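Local coordinates for protein alpha-L-rhamnosidase (PDB 4XHC) that hydrolyses terminal alpha-L-rhamnose residues of glycosides, as a two-domain member of glycoside hydrolase family 78, at residues 276-279 with 283-286; 307-312 with 334-339; 327-332 with 383-388. All coordinates share one frame; numbering follows the deposited sequence.

All three contacts lie in the six-hairpin glycosidase domain, on the same side of the chain's centre. Interaction 1 is followed along the chain by interaction 2, and the two meet where Val284 N lies 3.1 Å from Gln335 OE1, a probable hydrogen bond. Interactions 2 and 3 share helix 322-340, their centres about 9 Å apart; Phe308 CE2 packs on Thr331 CG2 at 3.5 Å. Interactions 1 and 3 are farther apart, about 17 Å between centres, yet Val284 CG1 still reaches Thr331 CG2 at 3.8 Å. None of the three lines the rhamnose pocket; in interaction 1 the side chain of Ser285 is about 12 Å from the bound alpha-L-rhamnopyranose.

Interaction 1 (276-279 with 283-286); sequences GHTR and MVSA
Met283 and Arg279 run side by side in the same direction, and between them they supply most of the buried surface. The sulfur of Met283 sits over one face of the guanidinium, with SD 3.6 Å from Arg279 NH2. Both chains leave the backbone with CG anti to N (chi1 -165° for Met283), but Met283 stays extended to its methyl while Arg279 bends at chi3, which turns the flat group across the thioether. The charged end has further partners: Asp281, in the intervening turn, forms a salt bridge with NH2, and Phe300 makes a cation-pi contact.

At the backbone the evidence is a single direct bond, Arg279 N to Met283 O at 2.9 Å. It is nearly straight, 168° at the hydrogen, with the donor tilted modestly from the carbonyl plane. The same oxygen is flanked by carbon, since Thr278 CB approaches Met283 O to 3.5 Å. Thr278 directs its hydroxyl along its own strand instead, OG1 donating to Arg279 O at 2.8 Å.

Two residues farther along each segment, the two backbones have moved apart and water 1 fills the bridging role: it donates to His277 O at 2.7 Å and accepts from Ser285 N at 2.8 Å. Ser285 OG bonds to Asp297 O, and strand 277-279 pairs antiparallel with strand 33-35. The chemistry thus implies a turn closed by one direct bond and one water-mediated link, while the thioether lies against a guanidinium whose charge is probably balanced by Asp281.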
ATOM      1  N   GLY A 276       8.980  25.847 -24.677  1.00 57.63           N
ATOM      2  CA  GLY A 276      10.109  26.031 -23.760  1.00 59.37           C
ATOM      3  C   GLY A 276      11.099  24.884 -23.671  1.00 58.79           C
ATOM      4  O   GLY A 276      12.204  25.053 -23.146  1.00 59.20           O
ATOM      5  N   HIS A 277      10.698  23.710 -24.145  1.00 56.85           N
ATOM      6  CA  HIS A 277      11.584  22.560 -24.147  1.00 57.84           C
ATOM      7  C   HIS A 277      11.287  21.712 -25.367  1.00 56.37           C
ATOM      8  O   HIS A 277      10.279  21.007 -25.417  1.00 54.65           O
ATOM      9  CB  HIS A 277      11.417  21.760 -22.852  1.00 58.57           C
ATOM     10  CG  HIS A 277      12.493  20.742 -22.620  1.00 59.69           C
ATOM     11  ND1 HIS A 277      12.312  19.648 -21.805  1.00 59.33           N
ATOM     12  CD2 HIS A 277      13.754  20.647 -23.097  1.00 61.01           C
ATOM     13  CE1 HIS A 277      13.412  18.922 -21.788  1.00 59.85           C
ATOM     14  NE2 HIS A 277      14.304  19.507 -22.565  1.00 61.38           N
ATOM     15  N   THR A 278      12.171  21.812 -26.355  1.00 57.78           N
ATOM     16  CA  THR A 278      11.970  21.209 -27.669  1.00 58.78           C
ATOM     17  C   THR A 278      13.089  20.250 -28.024  1.00 59.78           C
ATOM     18  O   THR A 278      14.075  20.123 -27.284  1.00 60.62           O
ATOM     19  CB  THR A 278      11.940  22.287 -28.778  1.00 60.41           C
ATOM     20  OG1 THR A 278      13.253  22.838 -28.971  1.00 61.69           O
ATOM     21  CG2 THR A 278      10.974  23.408 -28.415  1.00 60.66           C
ATOM     22  N   ARG A 279      12.926  19.568 -29.157  1.00 58.32           N
ATOM     23  CA  ARG A 279      14.012  18.795 -29.736  1.00 59.67           C
ATOM     24  C   ARG A 279      15.033  19.813 -30.213  1.00 62.46           C
ATOM     25  O   ARG A 279      14.678  20.963 -30.443  1.00 64.29           O
ATOM     26  CB  ARG A 279      13.508  17.919 -30.882  1.00 57.79           C
ATOM     27  CG  ARG A 279      14.448  16.771 -31.226  1.00 59.15           C
ATOM     28  CD  ARG A 279      13.777  15.716 -32.088  1.00 57.56           C
ATOM     29  NE  ARG A 279      13.490  16.232 -33.420  1.00 58.38           N
ATOM     30  CZ  ARG A 279      12.807  15.585 -34.358  1.00 57.11           C
ATOM     31  NH1 ARG A 279      12.315  14.373 -34.137  1.00 55.13           N
ATOM     32  NH2 ARG A 279      12.611  16.167 -35.527  1.00 57.38           N
ATOM     33  N   MET A 283      11.793  21.069 -33.150  1.00 57.25           N
ATOM     34  CA  MET A 283      10.463  20.431 -33.140  1.00 58.15           C
ATOM     35  C   MET A 283       9.884  20.259 -31.731  1.00 55.31           C
ATOM     36  O   MET A 283      10.557  19.775 -30.823  1.00 55.39           O
ATOM     37  CB  MET A 283      10.486  19.055 -33.830  1.00 60.19           C
ATOM     38  CG  MET A 283       9.095  18.527 -34.175  1.00 59.12           C
ATOM     39  SD  MET A 283       9.179  16.946 -35.021  1.00 63.10           S
ATOM     40  CE  MET A 283       7.448  16.483 -35.169  1.00 59.91           C
ATOM     41  N   VAL A 284       8.620  20.633 -31.575  1.00 52.72           N
ATOM     42  CA  VAL A 284       7.938  20.491 -30.301  1.00 53.44           C
ATOM     43  C   VAL A 284       7.510  19.039 -30.089  1.00 52.29           C
ATOM     44  O   VAL A 284       7.238  18.315 -31.048  1.00 53.70           O
ATOM     45  CB  VAL A 284       6.703  21.419 -30.179  1.00 52.88           C
ATOM     46  CG1 VAL A 284       7.091  22.870 -30.382  1.00 52.98           C
ATOM     47  CG2 VAL A 284       5.610  21.011 -31.154  1.00 52.55           C
ATOM     48  N   SER A 285       7.487  18.618 -28.829  1.00 51.55           N
ATOM     49  CA  SER A 285       7.092  17.268 -28.475  1.00 51.18           C
ATOM     50  C   SER A 285       5.588  17.090 -28.556  1.00 48.99           C
ATOM     51  O   SER A 285       4.833  18.062 -28.613  1.00 50.41           O
ATOM     52  CB  SER A 285       7.595  16.929 -27.074  1.00 52.51           C
ATOM     53  OG  SER A 285       9.002  17.082 -27.030  1.00 55.69           O
ATOM     54  N   ALA A 286       5.160  15.837 -28.564  1.00 47.03           N
ATOM     55  CA  ALA A 286       3.746  15.520 -28.602  1.00 46.56           C
ATOM     56  C   ALA A 286       3.096  15.816 -27.253  1.00 46.51           C
ATOM     57  O   ALA A 286       1.918  16.187 -27.199  1.00 44.23           O
ATOM     58  CB  ALA A 286       3.541  14.065 -28.977  1.00 46.48           C
TER
HETATM   59  O   HOH W   1       8.045  20.496 -26.856  1.00 56.95           O

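Interaction 2 (307-312 with 334-339); sequences FFVDVL and RQVELA
Val309 lays its CG2 methyl against CG2 of Val336 at 4.0 Å, the two side chains crossing at about a right angle. In both residues CG1 is anti to the backbone N (chi1 179° in Val309), which leaves CG2 beside the nitrogen as the branch that does the touching. One residue earlier on each helix, Phe308 CB faces Gln335 CG at the longer distance of 4.3 Å, so the aliphatic stem of the glutamine, rather than its amide, meets the phenylalanine. The CA atoms of Phe308 and Gln335 are the nearest across the pair, 7.7 Å apart. Helices 302-319 and 322-340 run antiparallel and are joined by a very short link, forming an alpha-alpha hairpin of the kind from which the (alpha/alpha)6 barrel of family 78 catalytic domains is built. The buried amide of Gln335 is well supplied: OE1 takes Ser305 OG and Val284 N, and NE2 bonds to Thr331 O and Gly282 O. The Ser305 bond joins the two helices; that to Gly282 ties the loop after strand 277-279 to helix 322-340. On a more exposed side of helix 322-340, Arg334 NH1 and Glu337 OE1 form a salt bridge of 3.0 Å, one helical turn apart.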
ATOM      1  N   PHE A 307      -0.005  21.301 -34.992  1.00 46.13           N
ATOM      2  CA  PHE A 307      -1.127  21.866 -34.255  1.00 46.40           C
ATOM      3  C   PHE A 307      -0.705  23.004 -33.337  1.00 46.59           C
ATOM      4  O   PHE A 307      -1.546  23.805 -32.936  1.00 47.29           O
ATOM      5  CB  PHE A 307      -1.880  20.805 -33.440  1.00 46.65           C
ATOM      6  CG  PHE A 307      -2.687  19.830 -34.267  1.00 45.99           C
ATOM      7  CD1 PHE A 307      -3.307  20.212 -35.444  1.00 46.75           C
ATOM      8  CD2 PHE A 307      -2.864  18.528 -33.823  1.00 46.79           C
ATOM      9  CE1 PHE A 307      -4.048  19.302 -36.181  1.00 47.85           C
ATOM     10  CE2 PHE A 307      -3.614  17.616 -34.549  1.00 46.48           C
ATOM     11  CZ  PHE A 307      -4.204  18.002 -35.733  1.00 46.67           C
ATOM     12  N   PHE A 308       0.580  23.094 -33.022  1.00 46.20           N
ATOM     13  CA  PHE A 308       1.083  24.264 -32.319  1.00 49.33           C
ATOM     14  C   PHE A 308       0.656  25.544 -33.042  1.00 52.34           C
ATOM     15  O   PHE A 308       0.277  26.535 -32.407  1.00 55.09           O
ATOM     16  CB  PHE A 308       2.606  24.219 -32.201  1.00 50.18           C
ATOM     17  CG  PHE A 308       3.173  25.289 -31.313  1.00 51.45           C
ATOM     18  CD1 PHE A 308       3.308  25.075 -29.948  1.00 51.77           C
ATOM     19  CD2 PHE A 308       3.559  26.518 -31.836  1.00 52.27           C
ATOM     20  CE1 PHE A 308       3.825  26.064 -29.125  1.00 53.03           C
ATOM     21  CE2 PHE A 308       4.074  27.509 -31.018  1.00 53.20           C
ATOM     22  CZ  PHE A 308       4.210  27.281 -29.663  1.00 53.51           C
ATOM     23  N   VAL A 309       0.695  25.516 -34.370  1.00 52.64           N
ATOM     24  CA  VAL A 309       0.316  26.678 -35.157  1.00 55.56           C
ATOM     25  C   VAL A 309      -1.150  27.019 -34.941  1.00 56.58           C
ATOM     26  O   VAL A 309      -1.486  28.194 -34.736  1.00 58.01           O
ATOM     27  CB  VAL A 309       0.539  26.463 -36.665  1.00 56.10           C
ATOM     28  CG1 VAL A 309       0.104  27.694 -37.453  1.00 57.02           C
ATOM     29  CG2 VAL A 309       1.995  26.130 -36.949  1.00 57.42           C
ATOM     30  N   ASP A 310      -2.023  26.011 -35.000  1.00 54.45           N
ATOM     31  CA  ASP A 310      -3.458  26.285 -34.908  1.00 55.92           C
ATOM     32  C   ASP A 310      -3.846  26.724 -33.490  1.00 57.19           C
ATOM     33  O   ASP A 310      -4.704  27.596 -33.327  1.00 59.47           O
ATOM     34  CB  ASP A 310      -4.305  25.097 -35.387  1.00 54.43           C
ATOM     35  CG  ASP A 310      -5.789  25.472 -35.617  1.00 55.29           C
ATOM     36  OD1 ASP A 310      -6.101  26.525 -36.230  1.00 55.89           O
ATOM     37  OD2 ASP A 310      -6.656  24.698 -35.173  1.00 52.54           O
ATOM     38  N   VAL A 311      -3.199  26.158 -32.473  1.00 55.38           N
ATOM     39  CA  VAL A 311      -3.455  26.591 -31.098  1.00 55.72           C
ATOM     40  C   VAL A 311      -3.056  28.055 -30.907  1.00 56.44           C
ATOM     41  O   VAL A 311      -3.787  28.815 -30.275  1.00 57.97           O
ATOM     42  CB  VAL A 311      -2.728  25.719 -30.049  1.00 54.68           C
ATOM     43  CG1 VAL A 311      -2.980  26.263 -28.648  1.00 55.50           C
ATOM     44  CG2 VAL A 311      -3.199  24.274 -30.140  1.00 53.04           C
ATOM     45  N   LEU A 312      -1.897  28.437 -31.441  1.00 55.55           N
ATOM     46  CA  LEU A 312      -1.432  29.822 -31.340  1.00 57.00           C
ATOM     47  C   LEU A 312      -2.376  30.768 -32.070  1.00 57.62           C
ATOM     48  O   LEU A 312      -2.703  31.838 -31.557  1.00 60.57           O
ATOM     49  CB  LEU A 312      -0.015  29.968 -31.894  1.00 57.13           C
ATOM     50  CG  LEU A 312       0.684  31.318 -31.681  1.00 59.36           C
ATOM     51  CD1 LEU A 312       0.775  31.686 -30.212  1.00 61.13           C
ATOM     52  CD2 LEU A 312       2.079  31.300 -32.288  1.00 60.06           C
ATOM     53  N   ARG A 334       8.765  27.317 -37.245  1.00 64.16           N
ATOM     54  CA  ARG A 334       9.721  26.208 -37.314  1.00 64.96           C
ATOM     55  C   ARG A 334       9.020  24.859 -37.489  1.00 60.98           C
ATOM     56  O   ARG A 334       9.561  23.955 -38.132  1.00 59.87           O
ATOM     57  CB  ARG A 334      10.601  26.186 -36.062  1.00 67.99           C
ATOM     58  CG  ARG A 334      11.780  25.231 -36.132  1.00 71.93           C
ATOM     59  CD  ARG A 334      13.054  25.908 -36.621  1.00 77.89           C
ATOM     60  NE  ARG A 334      14.127  24.921 -36.751  1.00 83.41           N
ATOM     61  CZ  ARG A 334      14.349  24.161 -37.829  1.00 87.66           C
ATOM     62  NH1 ARG A 334      13.599  24.276 -38.922  1.00 91.44           N
ATOM     63  NH2 ARG A 334      15.339  23.275 -37.821  1.00 89.21           N
ATOM     64  N   GLN A 335       7.820  24.720 -36.928  1.00 57.95           N
ATOM     65  CA  GLN A 335       7.069  23.474 -37.079  1.00 57.27           C
ATOM     66  C   GLN A 335       6.694  23.262 -38.544  1.00 58.28           C
ATOM     67  O   GLN A 335       6.703  22.135 -39.040  1.00 55.62           O
ATOM     68  CB  GLN A 335       5.808  23.457 -36.204  1.00 55.58           C
ATOM     69  CG  GLN A 335       6.031  23.685 -34.711  1.00 55.13           C
ATOM     70  CD  GLN A 335       7.261  22.981 -34.153  1.00 54.55           C
ATOM     71  OE1 GLN A 335       7.315  21.757 -34.094  1.00 53.88           O
ATOM     72  NE2 GLN A 335       8.240  23.755 -33.708  1.00 56.83           N
ATOM     73  N   VAL A 336       6.388  24.359 -39.232  1.00 59.90           N
ATOM     74  CA  VAL A 336       6.076  24.317 -40.651  1.00 58.64           C
ATOM     75  C   VAL A 336       7.319  24.023 -41.486  1.00 58.23           C
ATOM     76  O   VAL A 336       7.247  23.211 -42.387  1.00 58.64           O
ATOM     77  CB  VAL A 336       5.423  25.631 -41.117  1.00 60.62           C
ATOM     78  CG1 VAL A 336       5.168  25.597 -42.613  1.00 62.05           C
ATOM     79  CG2 VAL A 336       4.124  25.875 -40.365  1.00 59.66           C
ATOM     80  N   GLU A 337       8.443  24.682 -41.207  1.00 60.77           N
ATOM     81  CA  GLU A 337       9.697  24.431 -41.945  1.00 64.39           C
ATOM     82  C   GLU A 337       9.976  22.928 -41.923  1.00 61.47           C
ATOM     83  O   GLU A 337      10.224  22.321 -42.955  1.00 59.85           O
ATOM     84  CB  GLU A 337      10.912  25.191 -41.345  1.00 70.03           C
ATOM     85  CG  GLU A 337      11.035  26.703 -41.625  1.00 76.14           C
ATOM     86  CD  GLU A 337      12.096  27.417 -40.732  1.00 83.12           C
ATOM     87  OE1 GLU A 337      13.131  26.798 -40.387  1.00 86.43           O
ATOM     88  OE2 GLU A 337      11.915  28.605 -40.357  1.00 81.16           O
ATOM     89  N   LEU A 338       9.902  22.334 -40.735  1.00 60.85           N
ATOM     90  CA  LEU A 338      10.212  20.909 -40.555  1.00 59.41           C
ATOM     91  C   LEU A 338       9.193  19.993 -41.218  1.00 57.34           C
ATOM     92  O   LEU A 338       9.568  19.054 -41.917  1.00 58.92           O
ATOM     93  CB  LEU A 338      10.326  20.560 -39.076  1.00 57.80           C
ATOM     94  CG  LEU A 338      11.543  21.173 -38.378  1.00 59.87           C
ATOM     95  CD1 LEU A 338      11.387  21.041 -36.874  1.00 58.23           C
ATOM     96  CD2 LEU A 338      12.842  20.526 -38.855  1.00 61.69           C
ATOM     97  N   ALA A 339       7.911  20.277 -41.032  1.00 54.88           N
ATOM     98  CA  ALA A 339       6.868  19.489 -41.686  1.00 54.67           C
ATOM     99  C   ALA A 339       6.995  19.468 -43.223  1.00 56.09           C
ATOM    100  O   ALA A 339       6.872  18.413 -43.842  1.00 57.44           O
ATOM    101  CB  ALA A 339       5.494  19.984 -41.272  1.00 54.21           C
TER

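Interaction 3 (327-332 with 383-388); sequences ELWPTA and IWLAER
Trp329 carries the contact, reaching helix 368-389 with the six-membered part of its indole. CZ3 comes to 3.7 Å from Leu385 CB, and CE3 of the same ring is 3.9 Å from that carbon. The approach of Leu385 is oblique to the ring, and the two side chains slide past each other in opposite directions. Next to it, Ala386 brings CB to 4.0 Å from Trp329 CH2, while the backbone N of Ala386 lies over one face of the indole. The ring is put there by a chi1 of 159°, with CG roughly anti to the backbone N, on a residue whose CB points at the opposing helix. This is the tight part: one flat aromatic group against two consecutive residues of the other helix.

Around it the fit slackens. Ala332 also faces helix 368-389, yet its CB remains 4.7 Å from Leu385 CD1, beyond close packing. Pro330, without an N-H to donate, is exposed and sits at a kink in helix 322-340 where neither Pro330 N nor Thr331 N bonds to the turn before; the helical i to i-4 bonding resumes with Ala332 N to Leu328 O at 3.2 Å. Glu387 and Arg388 are likewise at the solvent side; Glu387 OE2 forms a salt bridge with Arg398. The indole N-H, Trp329 NE1, is bonded to Glu390 OE1, just past the end of helix 368-389, which probably helps to hold the ring's rotation.

Helix 391-412 backs the contact through Leu393 against Trp329 and Ala394 against Ala386. Helix 302-319 covers Ala332 with Phe308 and Val309, and helix 264-276 packs on Leu328, so the pair is framed by helices of the (alpha/alpha)6 barrel.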
ATOM      1  N   GLU A 327       5.963  36.595 -29.727  1.00 72.40           N
ATOM      2  CA  GLU A 327       7.098  35.918 -29.097  1.00 71.41           C
ATOM      3  C   GLU A 327       7.200  34.451 -29.537  1.00 68.03           C
ATOM      4  O   GLU A 327       8.293  33.934 -29.758  1.00 67.55           O
ATOM      5  CB  GLU A 327       7.007  36.030 -27.566  1.00 72.65           C
ATOM      6  CG  GLU A 327       8.306  35.661 -26.851  1.00 74.48           C
ATOM      7  CD  GLU A 327       8.341  36.069 -25.384  1.00 75.60           C
ATOM      8  OE1 GLU A 327       7.559  35.512 -24.577  1.00 75.25           O
ATOM      9  OE2 GLU A 327       9.182  36.925 -25.031  1.00 77.08           O
ATOM     10  N   LEU A 328       6.055  33.797 -29.695  1.00 65.09           N
ATOM     11  CA  LEU A 328       6.028  32.379 -30.011  1.00 63.41           C
ATOM     12  C   LEU A 328       5.924  32.049 -31.500  1.00 62.18           C
ATOM     13  O   LEU A 328       5.969  30.872 -31.868  1.00 60.64           O
ATOM     14  CB  LEU A 328       4.874  31.707 -29.252  1.00 63.14           C
ATOM     15  CG  LEU A 328       5.023  31.683 -27.725  1.00 63.14           C
ATOM     16  CD1 LEU A 328       3.916  30.852 -27.094  1.00 61.49           C
ATOM     17  CD2 LEU A 328       6.384  31.145 -27.308  1.00 63.51           C
ATOM     18  N   TRP A 329       5.781  33.066 -32.348  1.00 62.76           N
ATOM     19  CA  TRP A 329       5.679  32.853 -33.794  1.00 60.98           C
ATOM     20  C   TRP A 329       6.852  32.033 -34.365  1.00 59.47           C
ATOM     21  O   TRP A 329       6.623  31.092 -35.117  1.00 58.43           O
ATOM     22  CB  TRP A 329       5.505  34.188 -34.531  1.00 64.35           C
ATOM     23  CG  TRP A 329       5.886  34.157 -35.987  1.00 65.94           C
ATOM     24  CD1 TRP A 329       6.892  34.859 -36.581  1.00 67.70           C
ATOM     25  CD2 TRP A 329       5.267  33.382 -37.023  1.00 64.71           C
ATOM     26  NE1 TRP A 329       6.940  34.567 -37.921  1.00 68.34           N
ATOM     27  CE2 TRP A 329       5.953  33.664 -38.216  1.00 66.15           C
ATOM     28  CE3 TRP A 329       4.206  32.472 -37.050  1.00 63.59           C
ATOM     29  CZ2 TRP A 329       5.609  33.078 -39.431  1.00 66.16           C
ATOM     30  CZ3 TRP A 329       3.870  31.882 -38.254  1.00 63.83           C
ATOM     31  CH2 TRP A 329       4.571  32.188 -39.431  1.00 64.89           C
ATOM     32  N   PRO A 330       8.105  32.381 -34.017  1.00 60.06           N
ATOM     33  CA  PRO A 330       9.221  31.554 -34.495  1.00 58.97           C
ATOM     34  C   PRO A 330       9.083  30.063 -34.199  1.00 56.69           C
ATOM     35  O   PRO A 330       9.447  29.248 -35.040  1.00 56.64           O
ATOM     36  CB  PRO A 330      10.430  32.151 -33.770  1.00 61.20           C
ATOM     37  CG  PRO A 330      10.076  33.593 -33.583  1.00 62.40           C
ATOM     38  CD  PRO A 330       8.580  33.640 -33.399  1.00 61.75           C
ATOM     39  N   THR A 331       8.560  29.699 -33.029  1.00 56.35           N
ATOM     40  CA  THR A 331       8.299  28.288 -32.732  1.00 54.63           C
ATOM     41  C   THR A 331       7.292  27.709 -33.753  1.00 54.43           C
ATOM     42  O   THR A 331       7.527  26.645 -34.331  1.00 52.91           O
ATOM     43  CB  THR A 331       7.800  28.069 -31.273  1.00 54.34           C
ATOM     44  OG1 THR A 331       8.825  28.420 -30.340  1.00 54.64           O
ATOM     45  CG2 THR A 331       7.444  26.612 -31.014  1.00 53.07           C
ATOM     46  N   ALA A 332       6.187  28.424 -33.984  1.00 55.57           N
ATOM     47  CA  ALA A 332       5.159  27.995 -34.943  1.00 54.42           C
ATOM     48  C   ALA A 332       5.738  27.834 -36.336  1.00 56.65           C
ATOM     49  O   ALA A 332       5.553  26.793 -36.970  1.00 57.74           O
ATOM     50  CB  ALA A 332       4.012  28.988 -34.980  1.00 54.77           C
ATOM     51  N   ILE A 383      -0.082  31.139 -42.592  1.00 58.03           N
ATOM     52  CA  ILE A 383      -0.168  32.294 -43.479  1.00 61.23           C
ATOM     53  C   ILE A 383      -0.849  33.448 -42.760  1.00 62.93           C
ATOM     54  O   ILE A 383      -0.384  34.589 -42.825  1.00 65.08           O
ATOM     55  CB  ILE A 383      -0.938  31.965 -44.771  1.00 62.24           C
ATOM     56  CG1 ILE A 383      -0.116  31.015 -45.632  1.00 63.06           C
ATOM     57  CG2 ILE A 383      -1.247  33.223 -45.573  1.00 65.13           C
ATOM     58  CD1 ILE A 383      -0.929  30.312 -46.698  1.00 63.50           C
ATOM     59  N   TRP A 384      -1.949  33.161 -42.073  1.00 61.51           N
ATOM     60  CA  TRP A 384      -2.675  34.215 -41.382  1.00 62.79           C
ATOM     61  C   TRP A 384      -1.800  34.860 -40.299  1.00 64.50           C
ATOM     62  O   TRP A 384      -1.829  36.091 -40.115  1.00 65.66           O
ATOM     63  CB  TRP A 384      -3.999  33.688 -40.817  1.00 60.96           C
ATOM     64  CG  TRP A 384      -5.012  33.347 -41.890  1.00 59.90           C
ATOM     65  CD1 TRP A 384      -5.140  33.939 -43.117  1.00 61.50           C
ATOM     66  CD2 TRP A 384      -6.052  32.364 -41.813  1.00 57.87           C
ATOM     67  NE1 TRP A 384      -6.185  33.382 -43.810  1.00 60.82           N
ATOM     68  CE2 TRP A 384      -6.764  32.411 -43.035  1.00 59.12           C
ATOM     69  CE3 TRP A 384      -6.457  31.450 -40.830  1.00 56.17           C
ATOM     70  CZ2 TRP A 384      -7.855  31.572 -43.304  1.00 57.96           C
ATOM     71  CZ3 TRP A 384      -7.543  30.615 -41.102  1.00 55.62           C
ATOM     72  CH2 TRP A 384      -8.229  30.686 -42.329  1.00 55.93           C
ATOM     73  N   LEU A 385      -1.008  34.037 -39.616  1.00 63.30           N
ATOM     74  CA  LEU A 385      -0.065  34.542 -38.619  1.00 65.49           C
ATOM     75  C   LEU A 385       1.071  35.313 -39.286  1.00 67.56           C
ATOM     76  O   LEU A 385       1.460  36.388 -38.822  1.00 68.66           O
ATOM     77  CB  LEU A 385       0.507  33.398 -37.778  1.00 64.22           C
ATOM     78  CG  LEU A 385      -0.439  32.750 -36.762  1.00 63.75           C
ATOM     79  CD1 LEU A 385       0.177  31.477 -36.203  1.00 61.97           C
ATOM     80  CD2 LEU A 385      -0.776  33.708 -35.631  1.00 65.67           C
ATOM     81  N   ALA A 386       1.601  34.764 -40.376  1.00 67.80           N
ATOM     82  CA  ALA A 386       2.685  35.416 -41.113  1.00 70.29           C
ATOM     83  C   ALA A 386       2.299  36.810 -41.599  1.00 72.65           C
ATOM     84  O   ALA A 386       3.112  37.719 -41.539  1.00 72.80           O
ATOM     85  CB  ALA A 386       3.135  34.555 -42.285  1.00 69.65           C
ATOM     86  N   GLU A 387       1.062  36.973 -42.066  1.00 74.55           N
ATOM     87  CA  GLU A 387       0.566  38.280 -42.511  1.00 78.16           C
ATOM     88  C   GLU A 387       0.800  39.373 -41.450  1.00 79.71           C
ATOM     89  O   GLU A 387       1.103  40.510 -41.799  1.00 83.57           O
ATOM     90  CB  GLU A 387      -0.923  38.205 -42.924  1.00 79.96           C
ATOM     91  CG  GLU A 387      -1.169  38.005 -44.433  1.00 83.15           C
ATOM     92  CD  GLU A 387      -2.493  37.299 -44.782  1.00 84.03           C
ATOM     93  OE1 GLU A 387      -3.491  37.465 -44.048  1.00 84.60           O
ATOM     94  OE2 GLU A 387      -2.547  36.571 -45.807  1.00 83.38           O
ATOM     95  N   ARG A 388       0.697  39.023 -40.166  1.00 78.26           N
ATOM     96  CA  ARG A 388       0.931  39.972 -39.063  1.00 78.91           C
ATOM     97  C   ARG A 388       2.395  40.121 -38.655  1.00 78.26           C
ATOM     98  O   ARG A 388       2.851  41.226 -38.420  1.00 81.31           O
ATOM     99  CB  ARG A 388       0.163  39.550 -37.813  1.00 79.51           C
ATOM    100  CG  ARG A 388      -1.335  39.420 -37.989  1.00 80.49           C
ATOM    101  CD  ARG A 388      -1.935  38.745 -36.761  1.00 80.54           C
ATOM    102  NE  ARG A 388      -3.393  38.727 -36.799  1.00 81.13           N
ATOM    103  CZ  ARG A 388      -4.172  39.787 -36.589  1.00 83.62           C
ATOM    104  NH1 ARG A 388      -3.646  40.984 -36.320  1.00 85.64           N
ATOM    105  NH2 ARG A 388      -5.491  39.648 -36.655  1.00 83.61           N
TER